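PDB 6KRW: protein-tyrosine-phosphatase PTP1 from Arabidopsis thaliana, which removes phosphate from phosphotyrosine in proteins, MAP kinases such as MPK6 among its targets, and thereby modulates plant defence responses. Local coordinates for residues A[175-184]-A[194-202]; A[216-224]-A[247-255]. All blocks are in the same frame, centred on the assembly; numbering follows the deposited sequence.

Contact 1 is the pairing of strands 178-184 and 194-200 in the central sheet, and contact 2 packs helix 216-223 against helix 247-255; their centres lie 16 Å apart. The chain runs from strand 194-200 through a loop into helix 214-223, and the two contacts meet where that helix lies beside residues 175-179 and Tyr-201. There Tyr-201 CE2 packs on Val-216 CG2 at 3.6 Å, while Thr-175 OG1 and Glu-218 OE1, 2.5 Å apart, probably share a hydrogen bond. Both contacts come near the catalytic centre: the side chain of Tyr-201 is about 9 Å from that of the active-site cysteine, Cys-237, and that of Tyr-247 about 8 Å from it.

Contact 1 of 2, residues A[175-184]-A[194-202]; sequences TSLMLRNLEV and MSVLHIQYP
The guanidinium of Arg-180 meets Gln-200 OE1 at its edge, near its plane; NH1 donates over 3.3 Å at 152°, with the guanidinium and amide planes turned 40° apart. Beside it water 1 lies in the plane of the His-198 ring, at the edge, hydrogen-bonded to ND1, and Leu-182 CD1 comes obliquely to the histidine, 3.8 Å from His-198 CB. Water 1 also accepts from Arg-180 NH1 (2.6 Å) and donates to Met-178 O (2.8 Å), so one water ties arginine, histidine and backbone together. An extended chain from CG to NE lets Arg-180 run alongside Gln-200, pointing the same way. An alanine here, lacking the guanidinium, would probably cost Gln-200 OE1 its charged donor, leaving it to water 2, and deprive water 1 of the N-H it accepts from. Met-178 bends at chi3 (-75°) to bring CE within 3.2 Å of Gln-200 OE1 and 4.0 Å of Pro-202 CG, a flexible thioether suiting this mixed surface. On the other face the branched side chains of Leu-179 and Ile-199 lie side by side, Leu-179 CD2 3.9 Å from Ile-199 CG1. Tyr-150 holds His-198 NE2, and Thr-136 O takes Gln-200 NE2. Paired backbone bonds from Met-178/Gln-200 to Val-184/Met-194 make this an antiparallel beta hairpin within the mixed central sheet of the classical protein tyrosine phosphatase fold, strand 194-200 lying next to strand 131-134.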
loop_
_atom_site.group_PDB
_atom_site.type_symbol
_atom_site.label_atom_id
_atom_site.label_comp_id
_atom_site.label_asym_id
_atom_site.label_seq_id
_atom_site.Cartn_x
_atom_site.Cartn_y
_atom_site.Cartn_z
ATOM N N THR A 175 13.632 -14.156 -1.881
ATOM C CA THR A 175 13.700 -12.748 -2.353
ATOM C C THR A 175 13.711 -11.734 -1.198
ATOM O O THR A 175 13.539 -10.552 -1.493
ATOM C CB THR A 175 12.522 -12.488 -3.299
ATOM O OG1 THR A 175 11.321 -12.873 -2.632
ATOM C CG2 THR A 175 12.630 -13.288 -4.575
ATOM N N SER A 176 13.912 -12.184 0.048
ATOM C CA SER A 176 14.043 -11.393 1.304
ATOM C C SER A 176 12.688 -11.003 1.890
ATOM O O SER A 176 12.714 -10.263 2.863
ATOM C CB SER A 176 14.964 -10.186 1.243
ATOM O OG SER A 176 16.126 -10.453 0.475
ATOM N N LEU A 177 11.569 -11.534 1.405
ATOM C CA LEU A 177 10.293 -11.208 2.087
ATOM C C LEU A 177 10.224 -11.966 3.413
ATOM O O LEU A 177 10.705 -13.069 3.464
ATOM C CB LEU A 177 9.138 -11.609 1.180
ATOM C CG LEU A 177 9.080 -10.886 -0.157
ATOM C CD1 LEU A 177 7.867 -11.384 -0.934
ATOM C CD2 LEU A 177 9.004 -9.362 0.028
ATOM N N MET A 178 9.567 -11.365 4.401
ATOM C CA MET A 178 9.221 -11.988 5.702
ATOM C C MET A 178 7.713 -12.124 5.778
ATOM O O MET A 178 7.017 -11.073 5.617
ATOM C CB MET A 178 9.750 -11.167 6.869
ATOM C CG MET A 178 11.212 -11.382 7.135
ATOM S SD MET A 178 11.841 -10.221 8.348
ATOM C CE MET A 178 11.935 -8.725 7.358
ATOM N N LEU A 179 7.217 -13.342 5.795
ATOM C CA LEU A 179 5.795 -13.697 5.864
ATOM C C LEU A 179 5.425 -14.059 7.287
ATOM O O LEU A 179 5.945 -15.019 7.749
ATOM C CB LEU A 179 5.479 -14.808 4.870
ATOM C CG LEU A 179 6.078 -14.647 3.477
ATOM C CD1 LEU A 179 5.792 -15.879 2.641
ATOM C CD2 LEU A 179 5.546 -13.407 2.765
ATOM N N ARG A 180 4.528 -13.304 7.906
ATOM C CA ARG A 180 4.022 -13.583 9.259
ATOM C C ARG A 180 2.521 -13.802 9.208
ATOM O O ARG A 180 1.807 -12.868 8.863
ATOM C CB ARG A 180 4.362 -12.464 10.226
ATOM C CG ARG A 180 5.839 -12.186 10.406
ATOM C CD ARG A 180 6.056 -11.023 11.341
ATOM N NE ARG A 180 7.438 -10.835 11.769
ATOM C CZ ARG A 180 8.361 -10.106 11.129
ATOM N NH1 ARG A 180 8.095 -9.497 9.983
ATOM N NH2 ARG A 180 9.570 -9.986 11.646
ATOM N N ASN A 181 2.087 -15.002 9.548
ATOM C CA ASN A 181 0.655 -15.318 9.749
ATOM C C ASN A 181 0.284 -14.871 11.161
ATOM O O ASN A 181 0.755 -15.477 12.161
ATOM C CB ASN A 181 0.395 -16.805 9.554
ATOM C CG ASN A 181 -1.073 -17.124 9.412
ATOM O OD1 ASN A 181 -1.834 -17.019 10.371
ATOM N ND2 ASN A 181 -1.473 -17.528 8.220
ATOM N N LEU A 182 -0.534 -13.818 11.229
ATOM C CA LEU A 182 -0.873 -13.171 12.509
ATOM C C LEU A 182 -2.327 -13.467 12.838
ATOM O O LEU A 182 -3.151 -13.672 11.928
ATOM C CB LEU A 182 -0.688 -11.659 12.391
ATOM C CG LEU A 182 0.729 -11.187 12.077
ATOM C CD1 LEU A 182 0.792 -9.658 12.038
ATOM C CD2 LEU A 182 1.703 -11.797 13.079
ATOM N N GLU A 183 -2.603 -13.463 14.129
ATOM C CA GLU A 183 -3.944 -13.692 14.674
ATOM C C GLU A 183 -4.239 -12.530 15.605
ATOM O O GLU A 183 -3.466 -12.312 16.555
ATOM C CB GLU A 183 -3.964 -15.018 15.407
ATOM C CG GLU A 183 -5.166 -15.220 16.295
ATOM C CD GLU A 183 -5.124 -16.542 17.043
ATOM O OE1 GLU A 183 -4.762 -17.569 16.418
ATOM O OE2 GLU A 183 -5.425 -16.538 18.251
ATOM N N VAL A 184 -5.317 -11.806 15.318
ATOM C CA VAL A 184 -5.698 -10.613 16.108
ATOM C C VAL A 184 -7.142 -10.793 16.571
ATOM O O VAL A 184 -7.961 -11.352 15.821
ATOM C CB VAL A 184 -5.487 -9.331 15.278
ATOM C CG1 VAL A 184 -6.464 -9.231 14.116
ATOM C CG2 VAL A 184 -5.568 -8.097 16.151
ATOM N N MET A 194 -9.183 -13.251 14.080
ATOM C CA MET A 194 -9.016 -12.904 12.654
ATOM C C MET A 194 -7.569 -13.143 12.210
ATOM O O MET A 194 -6.629 -12.755 12.932
ATOM C CB MET A 194 -9.377 -11.437 12.452
ATOM C CG MET A 194 -9.118 -10.950 11.071
ATOM S SD MET A 194 -9.765 -9.276 10.934
ATOM C CE MET A 194 -8.582 -8.548 9.811
ATOM N N SER A 195 -7.400 -13.779 11.054
ATOM C CA SER A 195 -6.070 -14.091 10.472
ATOM C C SER A 195 -5.664 -12.986 9.501
ATOM O O SER A 195 -6.452 -12.632 8.635
ATOM C CB SER A 195 -6.064 -15.444 9.811
ATOM O OG SER A 195 -6.282 -16.453 10.776
ATOM N N VAL A 196 -4.440 -12.493 9.647
ATOM C CA VAL A 196 -3.869 -11.461 8.756
ATOM C C VAL A 196 -2.500 -11.927 8.291
ATOM O O VAL A 196 -1.659 -12.229 9.156
ATOM C CB VAL A 196 -3.766 -10.121 9.496
ATOM C CG1 VAL A 196 -3.140 -9.074 8.593
ATOM C CG2 VAL A 196 -5.127 -9.681 10.025
ATOM N N LEU A 197 -2.287 -11.954 6.980
ATOM C CA LEU A 197 -0.920 -12.198 6.445
ATOM C C LEU A 197 -0.170 -10.869 6.348
ATOM O O LEU A 197 -0.636 -9.932 5.652
ATOM C CB LEU A 197 -0.963 -12.888 5.082
ATOM C CG LEU A 197 0.416 -13.218 4.497
ATOM C CD1 LEU A 197 1.166 -14.222 5.363
ATOM C CD2 LEU A 197 0.268 -13.724 3.070
ATOM N N HIS A 198 0.926 -10.783 7.075
ATOM C CA HIS A 198 1.848 -9.632 7.114
ATOM C C HIS A 198 3.046 -9.938 6.236
ATOM O O HIS A 198 3.735 -10.958 6.468
ATOM C CB HIS A 198 2.201 -9.298 8.549
ATOM C CG HIS A 198 3.002 -8.068 8.763
ATOM N ND1 HIS A 198 4.376 -8.025 8.666
ATOM C CD2 HIS A 198 2.603 -6.822 9.123
ATOM C CE1 HIS A 198 4.817 -6.827 8.985
ATOM N NE2 HIS A 198 3.721 -6.044 9.237
ATOM N N ILE A 199 3.296 -9.078 5.267
ATOM C CA ILE A 199 4.427 -9.221 4.315
ATOM C C ILE A 199 5.347 -8.028 4.505
ATOM O O ILE A 199 4.923 -6.905 4.230
ATOM C CB ILE A 199 3.933 -9.366 2.865
ATOM C CG1 ILE A 199 2.900 -10.478 2.710
ATOM C CG2 ILE A 199 5.099 -9.558 1.923
ATOM C CD1 ILE A 199 2.273 -10.541 1.325
ATOM N N GLN A 200 6.574 -8.274 4.943
ATOM C CA GLN A 200 7.564 -7.199 5.127
ATOM C C GLN A 200 8.699 -7.322 4.110
ATOM O O GLN A 200 9.262 -8.427 3.987
ATOM C CB GLN A 200 8.118 -7.181 6.547
ATOM C CG GLN A 200 9.110 -6.040 6.724
ATOM C CD GLN A 200 9.791 -5.971 8.064
ATOM O OE1 GLN A 200 9.760 -6.915 8.854
ATOM N NE2 GLN A 200 10.457 -4.854 8.295
ATOM N N TYR A 201 9.059 -6.208 3.486
ATOM C CA TYR A 201 10.166 -6.066 2.515
ATOM C C TYR A 201 11.181 -5.024 3.033
ATOM O O TYR A 201 10.933 -3.842 2.922
ATOM C CB TYR A 201 9.621 -5.706 1.139
ATOM C CG TYR A 201 10.678 -5.581 0.082
ATOM C CD1 TYR A 201 11.781 -6.430 0.060
ATOM C CD2 TYR A 201 10.572 -4.641 -0.917
ATOM C CE1 TYR A 201 12.761 -6.320 -0.917
ATOM C CE2 TYR A 201 11.529 -4.525 -1.907
ATOM C CZ TYR A 201 12.620 -5.370 -1.920
ATOM O OH TYR A 201 13.543 -5.222 -2.910
ATOM N N PRO A 202 12.382 -5.354 3.679
ATOM C CA PRO A 202 13.405 -4.375 4.245
ATOM C C PRO A 202 14.462 -3.832 3.269
ATOM O O PRO A 202 15.264 -3.022 3.682
ATOM C CB PRO A 202 14.057 -5.253 5.334
ATOM C CG PRO A 202 14.065 -6.633 4.708
ATOM C CD PRO A 202 12.747 -6.741 3.974
HETATM O O HOH W 1 6.330 -9.952 8.081
HETATM O O HOH W 2 11.525 -7.186 11.330
#

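Contact 2 of 2, residues A[216-224]-A[247-255]; sequences VREILKRLY and YCAIHNTIQ
Leu-220 and Tyr-247 interlock at the centre of this helix pair, each a knob in a hole of the other helix: Leu-220 among Tyr-247, Ile-250, His-251 and Ile-254, and Tyr-247 among Val-216, Ile-219, Leu-220 and Leu-223. The helices belong to the phosphatase domain, and helix 242-259 begins at the end of the signature loop of Cys-237 and carries Arg-243 in its first turn. Their axes cross at -47° and approach to 10.3 Å, a spacing that leaves room for large side chains.

The tight part is buried and largely apolar. A leucine suits the centre because its two methyls part: CD1 lies over one face of the His-251 imidazole in a CH-pi contact, 3.9 Å from the ring centroid, whereas CD2 turns to Ile-254 CG1 at 4.0 Å. Tyr-247, its CG anti to the backbone N (chi1 178°), reaches across with its ring edge against Val-216 CG1, which is 3.9 Å from Tyr-247 CD1. Ile-219 CG2 comes obliquely to the same ring, and Leu-223 CD1 meets the His-251 ring at its edge. The long phenol spans the interface while keeping its polar end bonded, and Ser-104 holds the far nitrogen of the imidazole.

The sparser margin lies toward the end of helix 216-223, where the edge of the Tyr-224 ring touches Ile-254 CG2, the Tyr-224 hydroxyl is bonded to Glu-298, and water 3 accepts from Gln-255 NE2 and donates weakly to Tyr-224 O. Farther out, the partly exposed Arg-222 and Glu-218 form a salt bridge, NE and NH1 both gripping Glu-218 OE2 side-on.

Back in the core, the buried phenol oxygen is satisfied within its own helix: Tyr-247 OH and His-251 ND1 share a nearly straight hydrogen bond of 2.7 Å.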
loop_
_atom_site.group_PDB
_atom_site.type_symbol
_atom_site.label_atom_id
_atom_site.label_comp_id
_atom_site.label_asym_id
_atom_site.label_seq_id
_atom_site.Cartn_x
_atom_site.Cartn_y
_atom_site.Cartn_z
ATOM N N VAL A 216 9.520 -7.167 -5.124
ATOM C CA VAL A 216 8.218 -6.439 -5.177
ATOM C C VAL A 216 7.213 -7.228 -6.023
ATOM O O VAL A 216 6.035 -7.355 -5.618
ATOM C CB VAL A 216 8.453 -5.020 -5.696
ATOM C CG1 VAL A 216 7.111 -4.358 -5.961
ATOM C CG2 VAL A 216 9.216 -4.195 -4.696
ATOM N N ARG A 217 7.647 -7.805 -7.133
ATOM C CA ARG A 217 6.724 -8.620 -7.957
ATOM C C ARG A 217 6.317 -9.895 -7.213
ATOM O O ARG A 217 5.191 -10.354 -7.423
ATOM C CB ARG A 217 7.334 -8.874 -9.334
ATOM C CG ARG A 217 7.333 -7.623 -10.198
ATOM C CD ARG A 217 7.800 -7.863 -11.613
ATOM N NE ARG A 217 9.100 -8.495 -11.683
ATOM C CZ ARG A 217 9.324 -9.762 -12.001
ATOM N NH1 ARG A 217 8.319 -10.582 -12.263
ATOM N NH2 ARG A 217 10.563 -10.202 -12.064
ATOM N N GLU A 218 7.184 -10.466 -6.372
ATOM C CA GLU A 218 6.745 -11.643 -5.594
ATOM C C GLU A 218 5.594 -11.260 -4.654
ATOM O O GLU A 218 4.685 -12.080 -4.463
ATOM C CB GLU A 218 7.931 -12.245 -4.847
ATOM C CG GLU A 218 7.535 -13.517 -4.137
ATOM C CD GLU A 218 8.668 -14.266 -3.458
ATOM O OE1 GLU A 218 9.781 -14.281 -3.994
ATOM O OE2 GLU A 218 8.428 -14.670 -2.349
ATOM N N ILE A 219 5.625 -10.063 -4.074
ATOM C CA ILE A 219 4.476 -9.631 -3.222
ATOM C C ILE A 219 3.202 -9.682 -4.072
ATOM O O ILE A 219 2.213 -10.277 -3.644
ATOM C CB ILE A 219 4.707 -8.226 -2.657
ATOM C CG1 ILE A 219 5.973 -8.135 -1.807
ATOM C CG2 ILE A 219 3.463 -7.744 -1.904
ATOM C CD1 ILE A 219 6.334 -6.739 -1.370
ATOM N N LEU A 220 3.245 -9.117 -5.275
ATOM C CA LEU A 220 2.034 -9.121 -6.129
ATOM C C LEU A 220 1.638 -10.553 -6.483
ATOM O O LEU A 220 0.439 -10.890 -6.434
ATOM C CB LEU A 220 2.307 -8.286 -7.385
ATOM C CG LEU A 220 1.221 -8.341 -8.457
ATOM C CD1 LEU A 220 -0.121 -7.875 -7.886
ATOM C CD2 LEU A 220 1.613 -7.485 -9.657
ATOM N N LYS A 221 2.621 -11.403 -6.791
ATOM C CA LYS A 221 2.307 -12.800 -7.163
ATOM C C LYS A 221 1.618 -13.519 -5.998
ATOM O O LYS A 221 0.658 -14.290 -6.257
ATOM C CB LYS A 221 3.583 -13.518 -7.568
ATOM C CG LYS A 221 4.180 -13.036 -8.876
ATOM C CD LYS A 221 5.499 -13.719 -9.199
ATOM C CE LYS A 221 6.192 -13.114 -10.406
ATOM N NZ LYS A 221 5.410 -13.304 -11.652
ATOM N N ARG A 222 2.053 -13.261 -4.767
ATOM C CA ARG A 222 1.415 -13.917 -3.591
ATOM C C ARG A 222 -0.001 -13.376 -3.372
ATOM O O ARG A 222 -0.837 -14.080 -2.814
ATOM C CB ARG A 222 2.284 -13.725 -2.351
ATOM C CG ARG A 222 3.587 -14.508 -2.422
ATOM C CD ARG A 222 4.457 -14.290 -1.200
ATOM N NE ARG A 222 5.658 -15.127 -1.296
ATOM C CZ ARG A 222 5.702 -16.419 -1.051
ATOM N NH1 ARG A 222 6.848 -17.078 -1.193
ATOM N NH2 ARG A 222 4.602 -17.045 -0.670
ATOM N N LEU A 223 -0.271 -12.158 -3.839
ATOM C CA LEU A 223 -1.589 -11.525 -3.575
ATOM C C LEU A 223 -2.552 -11.715 -4.746
ATOM O O LEU A 223 -3.737 -11.369 -4.567
ATOM C CB LEU A 223 -1.384 -10.045 -3.257
ATOM C CG LEU A 223 -0.551 -9.737 -2.008
ATOM C CD1 LEU A 223 -0.560 -8.236 -1.727
ATOM C CD2 LEU A 223 -1.030 -10.523 -0.782
ATOM N N TYR A 224 -2.107 -12.250 -5.882
ATOM C CA TYR A 224 -3.044 -12.517 -7.006
ATOM C C TYR A 224 -4.226 -13.361 -6.520
ATOM O O TYR A 224 -5.364 -13.138 -7.012
ATOM C CB TYR A 224 -2.346 -13.275 -8.133
ATOM C CG TYR A 224 -1.470 -12.466 -9.064
ATOM C CD1 TYR A 224 -1.796 -11.180 -9.458
ATOM C CD2 TYR A 224 -0.329 -13.030 -9.616
ATOM C CE1 TYR A 224 -0.994 -10.472 -10.343
ATOM C CE2 TYR A 224 0.484 -12.335 -10.497
ATOM C CZ TYR A 224 0.148 -11.049 -10.868
ATOM O OH TYR A 224 0.947 -10.367 -11.744
ATOM N N TYR A 247 4.141 0.714 -4.857
ATOM C CA TYR A 247 3.606 -0.666 -4.804
ATOM C C TYR A 247 2.148 -0.672 -5.296
ATOM O O TYR A 247 1.759 -1.492 -6.129
ATOM C CB TYR A 247 3.710 -1.308 -3.412
ATOM C CG TYR A 247 3.090 -2.667 -3.494
ATOM C CD1 TYR A 247 3.808 -3.735 -4.043
ATOM C CD2 TYR A 247 1.776 -2.875 -3.144
ATOM C CE1 TYR A 247 3.176 -4.933 -4.278
ATOM C CE2 TYR A 247 1.136 -4.075 -3.372
ATOM C CZ TYR A 247 1.859 -5.111 -3.926
ATOM O OH TYR A 247 1.186 -6.222 -4.224
ATOM N N CYS A 248 1.333 0.223 -4.754
ATOM C CA CYS A 248 -0.109 0.267 -5.144
ATOM C C CYS A 248 -0.229 0.451 -6.670
ATOM O O CYS A 248 -1.087 -0.165 -7.276
ATOM C CB CYS A 248 -0.834 1.380 -4.403
ATOM S SG CYS A 248 -1.043 1.057 -2.640
ATOM N N ALA A 249 0.601 1.302 -7.271
ATOM C CA ALA A 249 0.518 1.561 -8.722
ATOM C C ALA A 249 0.793 0.279 -9.501
ATOM O O ALA A 249 0.131 -0.011 -10.510
ATOM C CB ALA A 249 1.416 2.685 -9.136
ATOM N N ILE A 250 1.801 -0.489 -9.072
ATOM C CA ILE A 250 2.137 -1.741 -9.810
ATOM C C ILE A 250 0.982 -2.731 -9.667
ATOM O O ILE A 250 0.506 -3.292 -10.682
ATOM C CB ILE A 250 3.469 -2.302 -9.280
ATOM C CG1 ILE A 250 4.625 -1.324 -9.515
ATOM C CG2 ILE A 250 3.731 -3.697 -9.869
ATOM C CD1 ILE A 250 5.866 -1.589 -8.633
ATOM N N HIS A 251 0.537 -2.953 -8.445
ATOM C CA HIS A 251 -0.541 -3.925 -8.153
ATOM C C HIS A 251 -1.825 -3.535 -8.887
ATOM O O HIS A 251 -2.443 -4.362 -9.570
ATOM C CB HIS A 251 -0.699 -3.979 -6.640
ATOM C CG HIS A 251 -1.702 -4.931 -6.113
ATOM N ND1 HIS A 251 -1.386 -5.798 -5.091
ATOM C CD2 HIS A 251 -3.001 -5.154 -6.404
ATOM C CE1 HIS A 251 -2.463 -6.491 -4.763
ATOM N NE2 HIS A 251 -3.454 -6.138 -5.566
ATOM N N ASN A 252 -2.178 -2.267 -8.781
ATOM C CA ASN A 252 -3.441 -1.788 -9.376
ATOM C C ASN A 252 -3.370 -1.851 -10.903
ATOM O O ASN A 252 -4.364 -2.239 -11.565
ATOM C CB ASN A 252 -3.650 -0.362 -8.900
ATOM C CG ASN A 252 -4.957 0.253 -9.376
ATOM O OD1 ASN A 252 -4.922 1.207 -10.171
ATOM N ND2 ASN A 252 -6.062 -0.289 -8.902
ATOM N N THR A 253 -2.232 -1.480 -11.486
ATOM C CA THR A 253 -2.114 -1.459 -12.952
ATOM C C THR A 253 -2.290 -2.876 -13.488
ATOM O O THR A 253 -3.002 -3.087 -14.481
ATOM C CB THR A 253 -0.792 -0.832 -13.392
ATOM O OG1 THR A 253 -0.779 0.544 -12.957
ATOM C CG2 THR A 253 -0.602 -0.930 -14.888
ATOM N N ILE A 254 -1.532 -3.823 -12.931
ATOM C CA ILE A 254 -1.620 -5.223 -13.426
ATOM C C ILE A 254 -3.051 -5.749 -13.289
ATOM O O ILE A 254 -3.565 -6.319 -14.261
ATOM C CB ILE A 254 -0.577 -6.093 -12.711
ATOM C CG1 ILE A 254 0.837 -5.648 -13.085
ATOM C CG2 ILE A 254 -0.838 -7.568 -12.974
ATOM C CD1 ILE A 254 1.243 -5.926 -14.497
ATOM N N GLN A 255 -3.687 -5.544 -12.134
ATOM C CA GLN A 255 -5.071 -6.055 -11.953
ATOM C C GLN A 255 -6.000 -5.429 -12.985
ATOM O O GLN A 255 -6.899 -6.123 -13.486
ATOM C CB GLN A 255 -5.562 -5.772 -10.548
ATOM C CG GLN A 255 -4.943 -6.696 -9.531
ATOM C CD GLN A 255 -5.578 -6.598 -8.173
ATOM O OE1 GLN A 255 -5.977 -5.511 -7.750
ATOM N NE2 GLN A 255 -5.657 -7.730 -7.473
HETATM O O HOH W 3 -5.271 -10.408 -8.999
#